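Putative citrate lyase, alfa subunit (PDB 2HJ0) is a putative citrate lyase alpha subunit of the CitF family, an alpha/beta protein that assembles from two copies of its chain. Local coordinates at residues G149-A152 against R153-T157; K360-V363 against I364-L367. All coordinates share one frame; numbering follows the deposited sequence.

Contact 1 of 2, residues G149-A152 against R153-T157; sequences GGRA and RAIAT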
loop_
_atom_site.group_PDB
_atom_site.type_symbol
_atom_site.label_atom_id
_atom_site.label_comp_id
_atom_site.label_asym_id
_atom_site.label_seq_id
_atom_site.Cartn_x
_atom_site.Cartn_y
_atom_site.Cartn_z
ATOM N N GLY A 149 -6.102 -5.548 -16.137
ATOM C CA GLY A 149 -5.548 -6.612 -15.328
ATOM C C GLY A 149 -4.248 -7.137 -15.931
ATOM O O GLY A 149 -3.276 -7.405 -15.219
ATOM N N GLY A 150 -4.223 -7.284 -17.257
ATOM C CA GLY A 150 -3.024 -7.767 -17.923
ATOM C C GLY A 150 -1.810 -6.894 -17.657
ATOM O O GLY A 150 -0.695 -7.387 -17.464
ATOM N N ARG A 151 -2.027 -5.582 -17.663
ATOM C CA ARG A 151 -0.950 -4.639 -17.413
ATOM C C ARG A 151 -0.461 -4.821 -15.982
ATOM O O ARG A 151 0.745 -4.848 -15.708
ATOM C CB ARG A 151 -1.446 -3.210 -17.612
ATOM C CG ARG A 151 -0.403 -2.145 -17.312
ATOM C CD ARG A 151 -0.975 -0.767 -17.535
ATOM N NE ARG A 151 0.063 0.247 -17.580
ATOM C CZ ARG A 151 0.656 0.762 -16.513
ATOM N NH1 ARG A 151 0.310 0.362 -15.292
ATOM N NH2 ARG A 151 1.601 1.677 -16.670
ATOM N N ALA A 152 -1.409 -4.937 -15.062
ATOM C CA ALA A 152 -1.050 -5.133 -13.675
ATOM C C ALA A 152 -0.323 -6.479 -13.556
ATOM O O ALA A 152 0.681 -6.569 -12.864
ATOM C CB ALA A 152 -2.302 -5.101 -12.796
ATOM N N ARG A 153 -0.818 -7.512 -14.237
ATOM C CA ARG A 153 -0.172 -8.818 -14.179
ATOM C C ARG A 153 1.259 -8.727 -14.706
ATOM O O ARG A 153 2.195 -9.169 -14.041
ATOM C CB ARG A 153 -0.929 -9.854 -15.003
ATOM C CG ARG A 153 -0.305 -11.253 -14.935
ATOM C CD ARG A 153 -0.240 -11.916 -16.312
ATOM N NE ARG A 153 0.731 -11.270 -17.194
ATOM C CZ ARG A 153 0.442 -10.785 -18.398
ATOM N NH1 ARG A 153 -0.794 -10.870 -18.863
ATOM N NH2 ARG A 153 1.383 -10.221 -19.142
ATOM N N ALA A 154 1.428 -8.151 -15.896
ATOM C CA ALA A 154 2.764 -8.018 -16.490
ATOM C C ALA A 154 3.752 -7.299 -15.583
ATOM O O ALA A 154 4.862 -7.788 -15.365
ATOM C CB ALA A 154 2.692 -7.303 -17.820
ATOM N N ILE A 155 3.359 -6.147 -15.051
ATOM C CA ILE A 155 4.247 -5.395 -14.192
ATOM C C ILE A 155 4.627 -6.193 -12.952
ATOM O O ILE A 155 5.780 -6.192 -12.543
ATOM C CB ILE A 155 3.613 -4.048 -13.802
ATOM C CG1 ILE A 155 3.365 -3.236 -15.076
ATOM C CG2 ILE A 155 4.520 -3.286 -12.833
ATOM C CD1 ILE A 155 2.755 -1.877 -14.861
ATOM N N ALA A 156 3.680 -6.912 -12.375
ATOM C CA ALA A 156 3.977 -7.684 -11.180
ATOM C C ALA A 156 4.800 -8.938 -11.454
ATOM O O ALA A 156 5.597 -9.352 -10.619
ATOM C CB ALA A 156 2.681 -8.052 -10.480
ATOM N N THR A 157 4.593 -9.541 -12.617
ATOM C CA THR A 157 5.310 -10.745 -13.021
ATOM C C THR A 157 6.719 -10.395 -13.471
ATOM O O THR A 157 7.572 -11.265 -13.634
ATOM C CB THR A 157 4.603 -11.420 -14.182
ATOM O OG1 THR A 157 3.263 -11.715 -13.791
ATOM C CG2 THR A 157 5.305 -12.717 -14.560
#
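Arg151 and Ile155, one helical turn apart, bring their side chains together at an oblique angle. The Arg151 chain runs out extended, CG anti to the backbone N (chi1 177°), and its guanidinium presents one face to the terminal methyl of Ile155, with Ile155 CD1 3.8 Å from Arg151 CZ. That methyl is brought round by CG1 of Ile155, which stands beside its own backbone N. The charged end is held from elsewhere: NH1 makes a salt bridge with Asp196 and NH2 a hydrogen bond to Ala98 O, which fixes the plane that the methyl lies against.

Arg153 does the reverse and doubles back. Bends at chi2 and chi3 turn its guanidinium over the preceding turn, so that Gly150 O sits 3.6 Å above the plane and over its centre. This is a face contact, while NH1 pairs with Glu498 and bonds to Arg500 O. Gly150 O itself accepts from Ala154 N at 2.7 Å, the N-H pointing at it almost straight. On either side of that bond in sequence, Arg153 N donates to Gly149 O and Ile155 N to Arg151 O, the latter at 3.0 Å. Farther on, Arg153 O receives two donors, Thr157 N and Thr157 OG1, the hydroxyl at 2.8 Å and well above the carbonyl plane.

One arginine extended and one folded back thus leave the same stretch of regular i to i+4 alpha-helix, in helix 148-157 that follows strand 143-145 of a largely parallel sheet, consistent with a Rossmann-like alpha/beta layer.

Contact 2 of 2, residues K360-V363 against I364-L367; sequences KGSV and INQL
Val363 and Gln366 meet through a backbone bond: Gln366 N donates to Val363 O at 2.6 Å, with an N-H...O angle of 160° and the donor well above the carbonyl plane. One residue earlier, Asn365 N reaches Ser362 O at 3.1 Å, though the position of that nitrogen is less certain and the bond should be read with caution. Leu367 N then donates to Ile364 O at 3.2 Å. Each of these spans three residues, so Val363 O and Ile364 O, and with less certainty Ser362 O, are met by i+3 amides, the pattern of a short 3-10 turn.

Beside the turn, the side chains of Ser362 and Ile364 come together. Ser362 OG lies between its backbone N and carbonyl carbon, the crowded position (chi1 72°), and from there its hydroxyl comes alongside CG1 of Ile364 and faces CB of Asn365, 3.6 Å away. Apolar contact between the two segments is slight, Val363 CG2 resting 4.3 Å from Ile364 CG2.

Other polar groups are met from outside. Lys360 NZ forms a salt bridge with Asp226 of the second subunit and also bonds to Asp201 O there, while Lys360 O takes Lys47 NZ and Gly361 O takes Gln222 NE2, both of that subunit. Asn365 ND2 has a weak bond to Pro43 O, again of the second subunit. Within the chain Gln366 O meets Ser275 OG, Gly361 N meets Ser359 OG, and backbone bonds join Val363 to Met353 and Leu367 to Lys408.

The turn thus carries the chain from helix 351-355 into strand 369-372: Val363 and Ile364 pack on Tyr354 of that helix, Ile364 also touches helix 400-406, and Leu367 lies against strand 275-277, the neighbour of strand 369-372 in the sheet.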
loop_
_atom_site.group_PDB
_atom_site.type_symbol
_atom_site.label_atom_id
_atom_site.label_comp_id
_atom_site.label_asym_id
_atom_site.label_seq_id
_atom_site.Cartn_x
_atom_site.Cartn_y
_atom_site.Cartn_z
ATOM N N LYS A 360 -3.379 -12.441 -5.190
ATOM C CA LYS A 360 -3.879 -13.225 -4.097
ATOM C C LYS A 360 -5.369 -13.024 -4.053
ATOM O O LYS A 360 -6.048 -13.564 -3.182
ATOM C CB LYS A 360 -3.244 -12.797 -2.784
ATOM C CG LYS A 360 -1.765 -13.083 -2.774
ATOM C CD LYS A 360 -1.202 -12.979 -1.390
ATOM C CE LYS A 360 0.261 -13.307 -1.403
ATOM N NZ LYS A 360 0.795 -13.281 -0.032
ATOM N N GLY A 361 -5.888 -12.257 -5.006
ATOM C CA GLY A 361 -7.324 -12.016 -5.046
ATOM C C GLY A 361 -7.727 -10.632 -5.516
ATOM O O GLY A 361 -7.267 -9.631 -4.979
ATOM N N SER A 362 -8.610 -10.583 -6.505
ATOM C CA SER A 362 -9.068 -9.325 -7.069
ATOM C C SER A 362 -10.532 -9.075 -6.730
ATOM O O SER A 362 -11.279 -10.020 -6.513
ATOM C CB SER A 362 -8.922 -9.370 -8.577
ATOM O OG SER A 362 -9.901 -10.250 -9.108
ATOM N N VAL A 363 -10.956 -7.812 -6.716
ATOM C CA VAL A 363 -12.344 -7.519 -6.380
ATOM C C VAL A 363 -13.326 -8.057 -7.424
ATOM O O VAL A 363 -14.397 -8.561 -7.073
ATOM C CB VAL A 363 -12.589 -5.999 -6.172
ATOM C CG1 VAL A 363 -11.708 -5.479 -5.045
ATOM C CG2 VAL A 363 -12.292 -5.239 -7.449
ATOM N N ILE A 364 -12.969 -7.981 -8.697
ATOM C CA ILE A 364 -13.870 -8.475 -9.733
ATOM C C ILE A 364 -14.160 -9.968 -9.539
ATOM O O ILE A 364 -15.069 -10.543 -10.153
ATOM C CB ILE A 364 -13.279 -8.281 -11.127
ATOM C CG1 ILE A 364 -11.980 -9.092 -11.233
ATOM C CG2 ILE A 364 -13.082 -6.806 -11.397
ATOM C CD1 ILE A 364 -11.452 -9.253 -12.647
ATOM N N ASN A 365 -13.361 -10.599 -8.689
ATOM C CA ASN A 365 -13.535 -12.009 -8.394
ATOM C C ASN A 365 -14.732 -12.181 -7.455
ATOM O O ASN A 365 -15.231 -13.291 -7.245
ATOM C CB ASN A 365 -12.274 -12.542 -7.739
ATOM C CG ASN A 365 -11.944 -13.938 -8.183
ATOM O OD1 ASN A 365 -10.792 -14.364 -8.091
ATOM N ND2 ASN A 365 -12.951 -14.669 -8.674
ATOM N N GLN A 366 -15.189 -11.065 -6.895
ATOM C CA GLN A 366 -16.325 -11.084 -6.005
ATOM C C GLN A 366 -17.502 -10.418 -6.681
ATOM O O GLN A 366 -18.519 -10.133 -6.059
ATOM C CB GLN A 366 -15.980 -10.363 -4.711
ATOM C CG GLN A 366 -14.767 -10.951 -4.017
ATOM C CD GLN A 366 -14.931 -12.423 -3.711
ATOM O OE1 GLN A 366 -13.950 -13.164 -3.643
ATOM N NE2 GLN A 366 -16.174 -12.852 -3.515
ATOM N N LEU A 367 -17.372 -10.194 -7.974
ATOM C CA LEU A 367 -18.421 -9.550 -8.730
ATOM C C LEU A 367 -19.482 -10.556 -9.209
ATOM O O LEU A 367 -19.146 -11.563 -9.830
ATOM C CB LEU A 367 -17.769 -8.838 -9.907
ATOM C CG LEU A 367 -18.590 -7.862 -10.733
ATOM C CD1 LEU A 367 -19.170 -6.756 -9.853
ATOM C CD2 LEU A 367 -17.687 -7.282 -11.812
#

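How the contacts relate
Coming from the N terminus, the chain first makes contact 1 within helix 148-157, between two strands of the ten-strand sheet, and some two hundred residues later makes contact 2 in the connection leading to strand 369-372 of the nine-strand sheet. Both are local turns of an unbroken stretch, so they follow in series and neither crosses nor encloses the other. Their centres lie 15 Å apart. The nearest atoms of contact 1 and contact 2 are about 7 Å apart. Shared neighbours bring them together: Arg500 meets Arg153 in contact 1 and Ile364 in contact 2, and helix 400-406 bonds Gly149 through Asp402 while packing Thr403 and Ala406 on Ile364.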